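Local atomic coordinates of alternansucrase (Leuconostoc mesenteroides, PDB entry 6HVG), a protein that is a glycoside hydrolase family 70 enzyme, built round an eight-stranded parallel barrel and carrying choline-binding-type repeats on both sides of it in the sequence. Residues F748-D753 / Y826-L831; G833-E838 / M1055-E1060; E1047-F1052 / N1108-T1113; S1062-I1067 / R1139-A1144. All blocks are in the same frame, centred on the assembly; numbering follows the deposited sequence.

Contact 1 of 4, residues F748-D753 / Y826-L831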
loop_
_atom_site.group_PDB
_atom_site.type_symbol
_atom_site.label_atom_id
_atom_site.label_comp_id
_atom_site.label_asym_id
_atom_site.label_seq_id
_atom_site.Cartn_x
_atom_site.Cartn_y
_atom_site.Cartn_z
ATOM N N PHE A 748 -7.152 5.916 -21.292
ATOM C CA PHE A 748 -5.726 6.213 -21.323
ATOM C C PHE A 748 -4.888 4.962 -21.341
ATOM O O PHE A 748 -5.373 3.893 -21.047
ATOM C CB PHE A 748 -5.337 7.068 -20.117
ATOM C CG PHE A 748 -5.703 6.458 -18.797
ATOM C CD1 PHE A 748 -6.940 6.710 -18.213
ATOM C CD2 PHE A 748 -4.814 5.648 -18.132
ATOM C CE1 PHE A 748 -7.294 6.154 -17.003
ATOM C CE2 PHE A 748 -5.154 5.092 -16.914
ATOM C CZ PHE A 748 -6.395 5.342 -16.352
ATOM N N VAL A 749 -3.617 5.129 -21.702
ATOM C CA VAL A 749 -2.626 4.057 -21.650
ATOM C C VAL A 749 -1.859 4.130 -20.339
ATOM O O VAL A 749 -1.629 3.118 -19.698
ATOM C CB VAL A 749 -1.642 4.155 -22.818
ATOM C CG1 VAL A 749 -0.617 3.036 -22.753
ATOM C CG2 VAL A 749 -2.406 4.099 -24.145
ATOM N N ARG A 750 -1.469 5.336 -19.942
ATOM C CA ARG A 750 -0.785 5.552 -18.663
ATOM C C ARG A 750 -1.307 6.807 -18.012
ATOM O O ARG A 750 -1.959 7.618 -18.654
ATOM C CB ARG A 750 0.748 5.672 -18.843
ATOM C CG ARG A 750 1.393 4.405 -19.367
ATOM C CD ARG A 750 2.821 4.241 -18.890
ATOM N NE ARG A 750 3.676 5.316 -19.383
ATOM C CZ ARG A 750 4.444 6.097 -18.640
ATOM N NH1 ARG A 750 4.517 5.962 -17.326
ATOM N NH2 ARG A 750 5.154 7.036 -19.233
ATOM N N ALA A 751 -1.008 6.963 -16.727
ATOM C CA ALA A 751 -1.418 8.139 -15.984
ATOM C C ALA A 751 -0.360 8.534 -14.971
ATOM O O ALA A 751 0.582 7.790 -14.732
ATOM C CB ALA A 751 -2.754 7.874 -15.311
ATOM N N HIS A 752 -0.533 9.699 -14.358
ATOM C CA HIS A 752 0.392 10.187 -13.334
ATOM C C HIS A 752 0.459 9.164 -12.195
ATOM O O HIS A 752 1.473 9.055 -11.510
ATOM C CB HIS A 752 -0.048 11.568 -12.805
ATOM C CG HIS A 752 -1.223 11.522 -11.856
ATOM N ND1 HIS A 752 -2.534 11.559 -12.282
ATOM C CD2 HIS A 752 -1.278 11.439 -10.503
ATOM C CE1 HIS A 752 -3.343 11.499 -11.237
ATOM N NE2 HIS A 752 -2.607 11.426 -10.143
ATOM N N ASP A 753 -0.641 8.419 -12.031
ATOM C CA ASP A 753 -0.782 7.406 -11.006
ATOM C C ASP A 753 -1.031 6.010 -11.586
ATOM O O ASP A 753 -1.515 5.126 -10.880
ATOM C CB ASP A 753 -1.927 7.778 -10.051
ATOM C CG ASP A 753 -3.297 7.857 -10.747
ATOM O OD1 ASP A 753 -3.378 7.738 -11.993
ATOM O OD2 ASP A 753 -4.311 8.032 -10.037
ATOM N N TYR A 826 1.457 13.280 -20.059
ATOM C CA TYR A 826 2.694 14.063 -20.131
ATOM C C TYR A 826 3.943 13.212 -20.199
ATOM O O TYR A 826 4.828 13.479 -20.991
ATOM C CB TYR A 826 2.779 14.973 -18.889
ATOM C CG TYR A 826 4.134 15.594 -18.651
ATOM C CD1 TYR A 826 4.493 16.805 -19.249
ATOM C CD2 TYR A 826 5.052 14.980 -17.843
ATOM C CE1 TYR A 826 5.719 17.393 -18.994
ATOM C CE2 TYR A 826 6.280 15.552 -17.591
ATOM C CZ TYR A 826 6.608 16.760 -18.170
ATOM O OH TYR A 826 7.841 17.304 -17.908
ATOM N N GLY A 827 4.007 12.195 -19.350
ATOM C CA GLY A 827 5.190 11.345 -19.208
ATOM C C GLY A 827 5.465 10.365 -20.323
ATOM O O GLY A 827 6.510 9.734 -20.329
ATOM N N ASP A 828 4.521 10.218 -21.239
ATOM C CA ASP A 828 4.752 9.522 -22.496
ATOM C C ASP A 828 5.231 10.485 -23.581
ATOM O O ASP A 828 5.704 10.045 -24.627
ATOM C CB ASP A 828 3.466 8.830 -22.970
ATOM C CG ASP A 828 3.025 7.717 -22.034
ATOM O OD1 ASP A 828 3.928 7.088 -21.433
ATOM O OD2 ASP A 828 1.788 7.497 -21.902
ATOM N N MET A 829 5.085 11.787 -23.338
ATOM C CA MET A 829 5.497 12.829 -24.280
ATOM C C MET A 829 6.822 13.482 -23.872
ATOM O O MET A 829 7.661 13.774 -24.723
ATOM C CB MET A 829 4.414 13.901 -24.377
ATOM C CG MET A 829 3.083 13.395 -24.912
ATOM S SD MET A 829 3.187 12.971 -26.657
ATOM C CE MET A 829 3.139 14.612 -27.377
ATOM N N TYR A 830 6.992 13.727 -22.577
ATOM C CA TYR A 830 8.211 14.291 -22.031
ATOM C C TYR A 830 8.676 13.399 -20.895
ATOM O O TYR A 830 7.915 12.553 -20.416
ATOM C CB TYR A 830 7.969 15.734 -21.584
ATOM C CG TYR A 830 7.552 16.593 -22.751
ATOM C CD1 TYR A 830 6.205 16.730 -23.091
ATOM C CD2 TYR A 830 8.505 17.218 -23.569
ATOM C CE1 TYR A 830 5.818 17.492 -24.183
ATOM C CE2 TYR A 830 8.125 17.973 -24.677
ATOM C CZ TYR A 830 6.785 18.110 -24.975
ATOM O OH TYR A 830 6.385 18.851 -26.053
ATOM N N LEU A 831 9.931 13.548 -20.476
ATOM C CA LEU A 831 10.469 12.693 -19.428
ATOM C C LEU A 831 9.877 13.053 -18.072
ATOM O O LEU A 831 9.734 14.241 -17.740
ATOM C CB LEU A 831 11.986 12.807 -19.377
ATOM C CG LEU A 831 12.742 12.252 -20.590
ATOM C CD1 LEU A 831 14.232 12.509 -20.417
ATOM C CD2 LEU A 831 12.469 10.765 -20.824
#
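Arg750 presents the NE flank of its guanidinium to a single oxygen of Asp828, a side-on salt bridge in which two nitrogens share one acceptor. NE donates to Asp828 OD1 at 2.7 Å and uses the syn lone pair of that oxygen. NH2 reaches the same OD1 at 2.5 Å from above the carboxylate plane. Neither bond is straight, since two roughly parallel N-H groups converge on one oxygen, and the guanidinium and carboxylate planes stand 58° apart. The arginine gets there with CG beside its own backbone N (chi1 -64°) and a bend at chi3 (-63°) that turns the NE/NH2 edge toward OD1; its CB lies 3.7 Å from Asp828 OD2. Carbonyl O of Gly827 lies at the guanidinium edge and in its plane, 3.2 Å from NH2 of Arg750.

Both charged groups are buried, and both have further partners. Arg750 NH1 forms a salt bridge with Glu832 and a hydrogen bond with the carbonyl of Asp755, whereas Asp828 OD2 is hydrogen-bonded to Tyr811 OH. The guanidinium is thus fixed along two edges and the carboxylate through both oxygens, which would probably keep the pair ionised despite burial. Leu807 of helix 807-814 packs against both side chains. The segments leave neighbouring parallel strands, 745-747 and 821-825, at their C-terminal ends, and the ion pair ties one loop to the short helical turn that follows the next strand, an arrangement belonging to the C-terminal rim of a (beta/alpha)8 barrel.

Contact 2 of 4, residues G833-E838 / M1055-E1060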
loop_
_atom_site.group_PDB
_atom_site.type_symbol
_atom_site.label_atom_id
_atom_site.label_comp_id
_atom_site.label_asym_id
_atom_site.label_seq_id
_atom_site.Cartn_x
_atom_site.Cartn_y
_atom_site.Cartn_z
ATOM N N GLY A 833 10.809 12.964 -14.938
ATOM C CA GLY A 833 11.579 13.654 -13.910
ATOM C C GLY A 833 12.213 14.948 -14.396
ATOM O O GLY A 833 12.058 15.347 -15.544
ATOM N N GLY A 834 12.942 15.600 -13.498
ATOM C CA GLY A 834 13.623 16.823 -13.820
ATOM C C GLY A 834 12.615 17.914 -14.070
ATOM O O GLY A 834 11.548 17.947 -13.467
ATOM N N GLN A 835 12.956 18.795 -14.995
ATOM C CA GLN A 835 12.226 20.028 -15.226
ATOM C C GLN A 835 11.063 19.824 -16.191
ATOM O O GLN A 835 11.078 18.903 -16.999
ATOM C CB GLN A 835 13.203 21.064 -15.772
ATOM C CG GLN A 835 14.248 21.455 -14.752
ATOM C CD GLN A 835 13.677 22.300 -13.638
ATOM O OE1 GLN A 835 13.941 22.058 -12.472
ATOM N NE2 GLN A 835 12.900 23.310 -14.000
ATOM N N TYR A 836 10.056 20.686 -16.102
ATOM C CA TYR A 836 8.842 20.528 -16.910
ATOM C C TYR A 836 9.158 20.739 -18.366
ATOM O O TYR A 836 9.698 21.775 -18.736
ATOM C CB TYR A 836 7.746 21.504 -16.470
ATOM C CG TYR A 836 6.395 21.248 -17.118
ATOM C CD1 TYR A 836 5.695 20.075 -16.881
ATOM C CD2 TYR A 836 5.822 22.176 -17.974
ATOM C CE1 TYR A 836 4.472 19.844 -17.467
ATOM C CE2 TYR A 836 4.587 21.952 -18.558
ATOM C CZ TYR A 836 3.922 20.784 -18.304
ATOM O OH TYR A 836 2.704 20.556 -18.897
ATOM N N MET A 837 8.835 19.741 -19.186
ATOM C CA MET A 837 9.090 19.776 -20.621
ATOM C C MET A 837 10.572 19.936 -20.958
ATOM O O MET A 837 10.915 20.512 -21.986
ATOM C CB MET A 837 8.257 20.892 -21.265
ATOM C CG MET A 837 7.072 20.363 -22.044
ATOM S SD MET A 837 5.862 21.649 -22.438
ATOM C CE MET A 837 4.472 20.748 -21.752
ATOM N N GLU A 838 11.447 19.422 -20.095
ATOM C CA GLU A 838 12.889 19.597 -20.281
ATOM C C GLU A 838 13.396 18.867 -21.504
ATOM O O GLU A 838 14.285 19.365 -22.211
ATOM C CB GLU A 838 13.685 19.107 -19.064
ATOM C CG GLU A 838 15.182 19.378 -19.186
ATOM C CD GLU A 838 15.919 19.297 -17.868
ATOM O OE1 GLU A 838 15.884 18.216 -17.237
ATOM O OE2 GLU A 838 16.535 20.319 -17.479
ATOM N N MET A 1055 11.677 19.956 -8.504
ATOM C CA MET A 1055 11.250 21.300 -8.131
ATOM C C MET A 1055 11.871 22.258 -9.140
ATOM O O MET A 1055 12.969 22.003 -9.610
ATOM C CB MET A 1055 11.710 21.652 -6.720
ATOM C CG MET A 1055 11.086 20.797 -5.626
ATOM S SD MET A 1055 9.323 21.072 -5.382
ATOM C CE MET A 1055 9.327 22.774 -4.775
ATOM N N PRO A 1056 11.168 23.353 -9.488
ATOM C CA PRO A 1056 11.744 24.340 -10.394
ATOM C C PRO A 1056 13.089 24.890 -9.913
ATOM O O PRO A 1056 13.215 25.342 -8.767
ATOM C CB PRO A 1056 10.701 25.463 -10.411
ATOM C CG PRO A 1056 9.434 24.840 -9.996
ATOM C CD PRO A 1056 9.782 23.683 -9.113
ATOM N N THR A 1057 14.089 24.852 -10.785
ATOM C CA THR A 1057 15.392 25.428 -10.469
ATOM C C THR A 1057 15.297 26.952 -10.463
ATOM O O THR A 1057 16.044 27.612 -9.752
ATOM C CB THR A 1057 16.497 24.946 -11.438
ATOM O OG1 THR A 1057 16.079 25.168 -12.779
ATOM C CG2 THR A 1057 16.786 23.458 -11.243
ATOM N N SER A 1058 14.378 27.499 -11.255
ATOM C CA SER A 1058 14.133 28.939 -11.297
ATOM C C SER A 1058 12.656 29.227 -11.552
ATOM O O SER A 1058 11.972 28.424 -12.186
ATOM C CB SER A 1058 14.952 29.561 -12.432
ATOM O OG SER A 1058 14.513 29.078 -13.697
ATOM N N PRO A 1059 12.172 30.400 -11.126
ATOM C CA PRO A 1059 10.776 30.777 -11.435
ATOM C C PRO A 1059 10.374 30.726 -12.924
ATOM O O PRO A 1059 9.202 30.517 -13.224
ATOM C CB PRO A 1059 10.674 32.220 -10.922
ATOM C CG PRO A 1059 11.762 32.353 -9.913
ATOM C CD PRO A 1059 12.868 31.433 -10.338
ATOM N N GLU A 1060 11.328 30.915 -13.832
ATOM C CA GLU A 1060 11.044 30.915 -15.273
ATOM C C GLU A 1060 10.713 29.512 -15.789
ATOM O O GLU A 1060 10.048 29.379 -16.810
ATOM C CB GLU A 1060 12.236 31.485 -16.081
ATOM C CG GLU A 1060 12.479 32.989 -15.948
ATOM C CD GLU A 1060 13.092 33.407 -14.607
ATOM O OE1 GLU A 1060 13.978 32.695 -14.084
ATOM O OE2 GLU A 1060 12.689 34.463 -14.069
#
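Gln835 and Pro1056 bring two irregular loops together with their CA atoms 6.5 Å apart, and the first loop is folded by a type II beta turn from Gln835 to Glu838, closed by Glu838 N to Gln835 O at 3.2 Å. A backbone hydrogen bond between Gly834 and Ala1054 lies just beside the contact.

Across the gap the contact rests almost wholly on the amide of Gln835. Its chain leaves with CG beside the backbone N and bends sharply at the next bond (chi2 -72°), which carries OE1 over to the backbone of the second loop. Thr1057 N donates to Gln835 OE1 at 3.3 Å, a weak bond, long and bent to 134°. The same OE1 lies 3.8 Å from Pro1056 CA and 3.4 Å from Thr1057 CG2, the methyl set beside the threonine's own backbone N. Thr1057 OG1 turns to another partner, hydrogen-bonding to Gln1061 OE1.

Met1055 O lies 3.0 Å from Gln835 OE1; both are acceptors, so this is no hydrogen bond. At 2.8 Å resolution the placing of the amide O and N of Gln835 is itself doubtful. The chemistry therefore implies a weak side-chain-to-backbone bond, joining the partly exposed loops that lead into helices 844-857 and 1063-1075, in neighbouring beta/alpha units.

Contact 3 of 4, residues E1047-F1052 / N1108-T1113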
loop_
_atom_site.group_PDB
_atom_site.type_symbol
_atom_site.label_atom_id
_atom_site.label_comp_id
_atom_site.label_asym_id
_atom_site.label_seq_id
_atom_site.Cartn_x
_atom_site.Cartn_y
_atom_site.Cartn_z
ATOM N N GLU A 1047 -3.218 15.104 -19.862
ATOM C CA GLU A 1047 -2.864 15.084 -18.458
ATOM C C GLU A 1047 -1.443 15.557 -18.399
ATOM O O GLU A 1047 -0.519 14.790 -18.700
ATOM C CB GLU A 1047 -2.973 13.669 -17.970
ATOM C CG GLU A 1047 -2.743 13.527 -16.484
ATOM C CD GLU A 1047 -2.602 12.072 -16.092
ATOM O OE1 GLU A 1047 -2.167 11.284 -16.947
ATOM O OE2 GLU A 1047 -2.945 11.714 -14.956
ATOM N N GLY A 1048 -1.253 16.820 -18.029
ATOM C CA GLY A 1048 0.020 17.516 -18.288
ATOM C C GLY A 1048 0.924 17.750 -17.079
ATOM O O GLY A 1048 1.260 18.876 -16.790
ATOM N N PHE A 1049 1.258 16.697 -16.353
ATOM C CA PHE A 1049 2.158 16.786 -15.252
ATOM C C PHE A 1049 2.537 15.387 -14.923
ATOM O O PHE A 1049 1.891 14.441 -15.333
ATOM C CB PHE A 1049 1.494 17.445 -14.040
ATOM C CG PHE A 1049 0.447 16.604 -13.390
ATOM C CD1 PHE A 1049 -0.837 16.536 -13.911
ATOM C CD2 PHE A 1049 0.743 15.886 -12.226
ATOM C CE1 PHE A 1049 -1.801 15.752 -13.318
ATOM C CE2 PHE A 1049 -0.221 15.141 -11.621
ATOM C CZ PHE A 1049 -1.498 15.059 -12.162
ATOM N N SER A 1050 3.609 15.273 -14.167
ATOM C CA SER A 1050 4.071 14.004 -13.620
ATOM C C SER A 1050 4.359 14.219 -12.147
ATOM O O SER A 1050 4.870 15.279 -11.770
ATOM C CB SER A 1050 5.331 13.603 -14.334
ATOM O OG SER A 1050 6.103 12.713 -13.560
ATOM N N ASN A 1051 4.012 13.245 -11.311
ATOM C CA ASN A 1051 4.307 13.353 -9.879
ATOM C C ASN A 1051 5.777 13.409 -9.530
ATOM O O ASN A 1051 6.120 13.810 -8.420
ATOM C CB ASN A 1051 3.695 12.201 -9.103
ATOM C CG ASN A 1051 2.225 12.403 -8.844
ATOM O OD1 ASN A 1051 1.770 13.533 -8.632
ATOM N ND2 ASN A 1051 1.470 11.309 -8.825
ATOM N N PHE A 1052 6.642 13.037 -10.472
ATOM C CA PHE A 1052 8.052 12.932 -10.201
ATOM C C PHE A 1052 8.916 14.008 -10.821
ATOM O O PHE A 1052 10.134 13.892 -10.855
ATOM C CB PHE A 1052 8.476 11.536 -10.565
ATOM C CG PHE A 1052 7.683 10.496 -9.825
ATOM C CD1 PHE A 1052 6.447 10.111 -10.265
ATOM C CD2 PHE A 1052 8.150 9.971 -8.639
ATOM C CE1 PHE A 1052 5.706 9.192 -9.556
ATOM C CE2 PHE A 1052 7.436 9.023 -7.943
ATOM C CZ PHE A 1052 6.206 8.637 -8.402
ATOM N N ASN A 1108 3.813 17.261 -4.969
ATOM C CA ASN A 1108 3.072 17.157 -6.212
ATOM C C ASN A 1108 1.699 17.794 -6.175
ATOM O O ASN A 1108 1.038 17.932 -7.222
ATOM C CB ASN A 1108 2.993 15.709 -6.700
ATOM C CG ASN A 1108 2.208 14.826 -5.780
ATOM O OD1 ASN A 1108 1.320 15.289 -5.078
ATOM N ND2 ASN A 1108 2.497 13.537 -5.814
ATOM N N GLY A 1109 1.258 18.171 -4.976
ATOM C CA GLY A 1109 -0.016 18.894 -4.823
ATOM C C GLY A 1109 -1.177 18.055 -4.351
ATOM O O GLY A 1109 -2.189 18.604 -3.936
ATOM N N TYR A 1110 -1.037 16.725 -4.420
ATOM C CA TYR A 1110 -2.056 15.824 -3.876
ATOM C C TYR A 1110 -2.087 15.791 -2.356
ATOM O O TYR A 1110 -3.096 15.397 -1.786
ATOM C CB TYR A 1110 -1.906 14.404 -4.424
ATOM C CG TYR A 1110 -2.453 14.278 -5.819
ATOM C CD1 TYR A 1110 -3.826 14.339 -6.055
ATOM C CD2 TYR A 1110 -1.613 14.157 -6.907
ATOM C CE1 TYR A 1110 -4.341 14.251 -7.334
ATOM C CE2 TYR A 1110 -2.123 14.068 -8.187
ATOM C CZ TYR A 1110 -3.477 14.114 -8.396
ATOM O OH TYR A 1110 -3.952 14.036 -9.683
ATOM N N ALA A 1111 -0.999 16.215 -1.707
ATOM C CA ALA A 1111 -0.946 16.296 -0.246
ATOM C C ALA A 1111 -0.788 17.751 0.149
ATOM O O ALA A 1111 0.233 18.354 -0.114
ATOM C CB ALA A 1111 0.208 15.461 0.292
ATOM N N PHE A 1112 -1.795 18.294 0.815
ATOM C CA PHE A 1112 -1.829 19.700 1.115
ATOM C C PHE A 1112 -2.371 19.992 2.503
ATOM O O PHE A 1112 -3.144 19.232 3.051
ATOM C CB PHE A 1112 -2.699 20.433 0.087
ATOM C CG PHE A 1112 -3.995 19.737 -0.223
ATOM C CD1 PHE A 1112 -5.107 19.935 0.580
ATOM C CD2 PHE A 1112 -4.094 18.901 -1.328
ATOM C CE1 PHE A 1112 -6.289 19.288 0.314
ATOM C CE2 PHE A 1112 -5.280 18.253 -1.616
ATOM C CZ PHE A 1112 -6.384 18.450 -0.788
ATOM N N THR A 1113 -1.951 21.128 3.053
ATOM C CA THR A 1113 -2.449 21.647 4.325
ATOM C C THR A 1113 -3.625 22.608 4.135
ATOM O O THR A 1113 -4.580 22.564 4.894
ATOM C CB THR A 1113 -1.337 22.430 5.050
ATOM O OG1 THR A 1113 -0.704 23.318 4.107
ATOM C CG2 THR A 1113 -0.311 21.454 5.649
#
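Phe1049 and Asn1108 each set CG between backbone N and carbonyl carbon (chi1 70° and 65°), which aims the ring at Tyr1110 and the amide at Asn1051; Asn1051 and Tyr1110 instead keep CG beside the backbone N. The side chains of Phe1049 and Tyr1110 cross at about a right angle. Phenolic OH of Tyr1110 lies at the edge of the Phe1049 ring, 3.6 Å from CZ, while their CE2 atoms are 4.1 Å apart. Asn1051 OD1 meets the edge of the tyrosine ring, 3.8 Å from CD2 of Tyr1110.

The first segment follows barrel strand 1045-1047 and the second comes from the excursion beyond the next strand, 1081-1083, so two adjacent beta-to-alpha loops of the (beta/alpha)8 barrel meet here; the Tyr1110 side chain is about 13 Å from the bound calcium ion. Asn1108 closes an Asx turn, its OD1 accepting from Tyr1110 N at 2.8 Å, and this fixes the residue carrying the ring. Asn1051 OD1 lies 2.9 Å from Asn1108 ND2 at an angle too poor for a hydrogen bond, the amide planes being 36° apart; Asn1108 ND2 is hydrogen-bonded to Asp1103 OD1. His752 meets both aromatic rings, its plane nearly parallel to that of Tyr1110.

Contact 4 of 4, residues S1062-I1067 / R1139-A1144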
loop_
_atom_site.group_PDB
_atom_site.type_symbol
_atom_site.label_atom_id
_atom_site.label_comp_id
_atom_site.label_asym_id
_atom_site.label_seq_id
_atom_site.Cartn_x
_atom_site.Cartn_y
_atom_site.Cartn_z
ATOM N N SER A 1062 9.071 27.088 -14.024
ATOM C CA SER A 1062 7.933 26.515 -13.353
ATOM C C SER A 1062 6.893 26.092 -14.386
ATOM O O SER A 1062 6.615 26.818 -15.341
ATOM C CB SER A 1062 7.319 27.526 -12.410
ATOM O OG SER A 1062 8.293 28.000 -11.526
ATOM N N THR A 1063 6.300 24.930 -14.142
ATOM C CA THR A 1063 5.339 24.314 -15.036
ATOM C C THR A 1063 4.356 25.299 -15.667
ATOM O O THR A 1063 4.215 25.339 -16.876
ATOM C CB THR A 1063 4.581 23.195 -14.284
ATOM O OG1 THR A 1063 5.484 22.118 -14.001
ATOM C CG2 THR A 1063 3.427 22.643 -15.096
ATOM N N ASN A 1064 3.683 26.096 -14.848
ATOM C CA ASN A 1064 2.597 26.955 -15.330
ATOM C C ASN A 1064 3.074 28.158 -16.165
ATOM O O ASN A 1064 2.330 28.673 -17.010
ATOM C CB ASN A 1064 1.729 27.419 -14.154
ATOM C CG ASN A 1064 0.949 26.281 -13.509
ATOM O OD1 ASN A 1064 0.836 25.177 -14.058
ATOM N ND2 ASN A 1064 0.396 26.550 -12.330
ATOM N N VAL A 1065 4.307 28.602 -15.925
ATOM C CA VAL A 1065 4.940 29.593 -16.789
ATOM C C VAL A 1065 5.180 28.959 -18.152
ATOM O O VAL A 1065 4.769 29.496 -19.182
ATOM C CB VAL A 1065 6.265 30.111 -16.188
ATOM C CG1 VAL A 1065 7.029 30.957 -17.201
ATOM C CG2 VAL A 1065 5.999 30.912 -14.908
ATOM N N VAL A 1066 5.802 27.788 -18.143
ATOM C CA VAL A 1066 6.047 27.030 -19.378
ATOM C C VAL A 1066 4.747 26.737 -20.141
ATOM O O VAL A 1066 4.712 26.889 -21.347
ATOM C CB VAL A 1066 6.838 25.727 -19.112
ATOM C CG1 VAL A 1066 6.938 24.871 -20.358
ATOM C CG2 VAL A 1066 8.240 26.067 -18.625
ATOM N N ILE A 1067 3.682 26.344 -19.448
ATOM C CA ILE A 1067 2.408 26.044 -20.112
ATOM C C ILE A 1067 1.908 27.272 -20.874
ATOM O O ILE A 1067 1.424 27.136 -21.999
ATOM C CB ILE A 1067 1.336 25.512 -19.122
ATOM C CG1 ILE A 1067 1.706 24.109 -18.629
ATOM C CG2 ILE A 1067 -0.045 25.430 -19.765
ATOM C CD1 ILE A 1067 0.974 23.676 -17.370
ATOM N N ARG A 1139 -3.165 31.638 -13.087
ATOM C CA ARG A 1139 -4.153 32.424 -13.819
ATOM C C ARG A 1139 -3.671 32.738 -15.241
ATOM O O ARG A 1139 -4.458 32.714 -16.179
ATOM C CB ARG A 1139 -4.511 33.699 -13.049
ATOM C CG ARG A 1139 -5.320 33.428 -11.778
ATOM C CD ARG A 1139 -5.955 34.690 -11.209
ATOM N NE ARG A 1139 -4.933 35.654 -10.794
ATOM C CZ ARG A 1139 -4.316 35.663 -9.616
ATOM N NH1 ARG A 1139 -4.600 34.773 -8.680
ATOM N NH2 ARG A 1139 -3.394 36.569 -9.374
ATOM N N ASN A 1140 -2.381 33.002 -15.405
ATOM C CA ASN A 1140 -1.810 33.232 -16.733
ATOM C C ASN A 1140 -1.821 31.956 -17.572
ATOM O O ASN A 1140 -2.075 31.983 -18.771
ATOM C CB ASN A 1140 -0.364 33.783 -16.647
ATOM C CG ASN A 1140 -0.296 35.184 -16.059
ATOM O OD1 ASN A 1140 -1.321 35.831 -15.811
ATOM N ND2 ASN A 1140 0.914 35.643 -15.796
ATOM N N ALA A 1141 -1.524 30.833 -16.934
ATOM C CA ALA A 1141 -1.532 29.552 -17.618
ATOM C C ALA A 1141 -2.935 29.219 -18.110
ATOM O O ALA A 1141 -3.104 28.730 -19.216
ATOM C CB ALA A 1141 -1.026 28.468 -16.687
ATOM N N ILE A 1142 -3.934 29.466 -17.279
ATOM C CA ILE A 1142 -5.314 29.157 -17.611
ATOM C C ILE A 1142 -5.821 30.065 -18.734
ATOM O O ILE A 1142 -6.475 29.596 -19.665
ATOM C CB ILE A 1142 -6.219 29.257 -16.349
ATOM C CG1 ILE A 1142 -5.984 28.045 -15.462
ATOM C CG2 ILE A 1142 -7.700 29.330 -16.708
ATOM C CD1 ILE A 1142 -6.605 28.153 -14.082
ATOM N N GLU A 1143 -5.526 31.360 -18.642
ATOM C CA GLU A 1143 -5.910 32.315 -19.691
ATOM C C GLU A 1143 -5.295 31.915 -21.043
ATOM O O GLU A 1143 -6.002 31.853 -22.049
ATOM C CB GLU A 1143 -5.470 33.732 -19.315
ATOM C CG GLU A 1143 -6.040 34.830 -20.194
ATOM C CD GLU A 1143 -5.698 36.220 -19.687
ATOM O OE1 GLU A 1143 -4.568 36.402 -19.175
ATOM O OE2 GLU A 1143 -6.555 37.130 -19.825
ATOM N N ALA A 1144 -3.994 31.624 -21.034
ATOM C CA ALA A 1144 -3.276 31.206 -22.210
ATOM C C ALA A 1144 -3.933 30.000 -22.872
ATOM O O ALA A 1144 -3.926 29.874 -24.112
ATOM C CB ALA A 1144 -1.824 30.904 -21.873
#
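Asn1064 and Ala1141 stand where two helices come closest, their CA atoms only 5.4 Å apart. The first segment is the opening turn of helix 1063-1075, with Ser1062 at the N-cap position, though its side chain makes no capping bond, and the second lies inside helix 1135-1147; the two run in the same general sense. Helical bonds such as Ile1067 N to Thr1063 O (2.8 Å) and Ala1144 N to Asn1140 O (3.0 Å) keep both backbones regular.

The methyl of Ala1141 points straight at the first helix and makes nearly all of the contact. It lies 3.4 Å from the carbonyl O of Asn1064, so it approaches the backbone itself rather than the end of a side chain. Asn1064 adds its CB, 3.9 Å from Ala1141 CB, and then turns its amide elsewhere. With CG beside the backbone N (chi1 -67°), the amide is directed away from the methyl, and ND2 hydrogen-bonds to Gln1087. Ile1067, one turn further on, brings CG2 to 4.4 Å from Ala1141 CB, a looser van der Waals touch on the flank of the methyl. Its side chain also packs on Tyr836 and Leu1084. Having nothing beyond CB, Ala1141 lets the helices approach this closely.

Beside this contact, a backbone hydrogen bond joins Asn1064 to Tyr1132, just ahead of the second helix, and Asn1064 also packs on Leu1138. The helices follow strands 1045-1047 and 1081-1083, neighbours in the parallel sheet, so this is the side-by-side packing of successive outer helices in a (beta/alpha)8 barrel.

How the contacts relate
All four contacts lie in the family 70 barrel and follow strands 745-747, 821-825, 1045-1047 and 1081-1083, consecutive in its parallel sheet. Contact 1 closes before the other three, whereas contact 3 alternates along the chain with contacts 2 and 4. Contacts 1 and 3, centres 13 Å apart, join through His752 ND1 to Glu1047 OE2 at 2.7 Å. Contact 2 touches all the others: Met837 N lies 2.9 Å from Tyr826 OH of contact 1, whose ring meets that of Tyr836; Tyr836 also reaches Gly1048 of contact 3 and Thr1063 and Ile1067 of contact 4. Contacts 1 and 4 do not touch. The series thus passes from barrel rim to helical outside, binding successive beta/alpha units laterally.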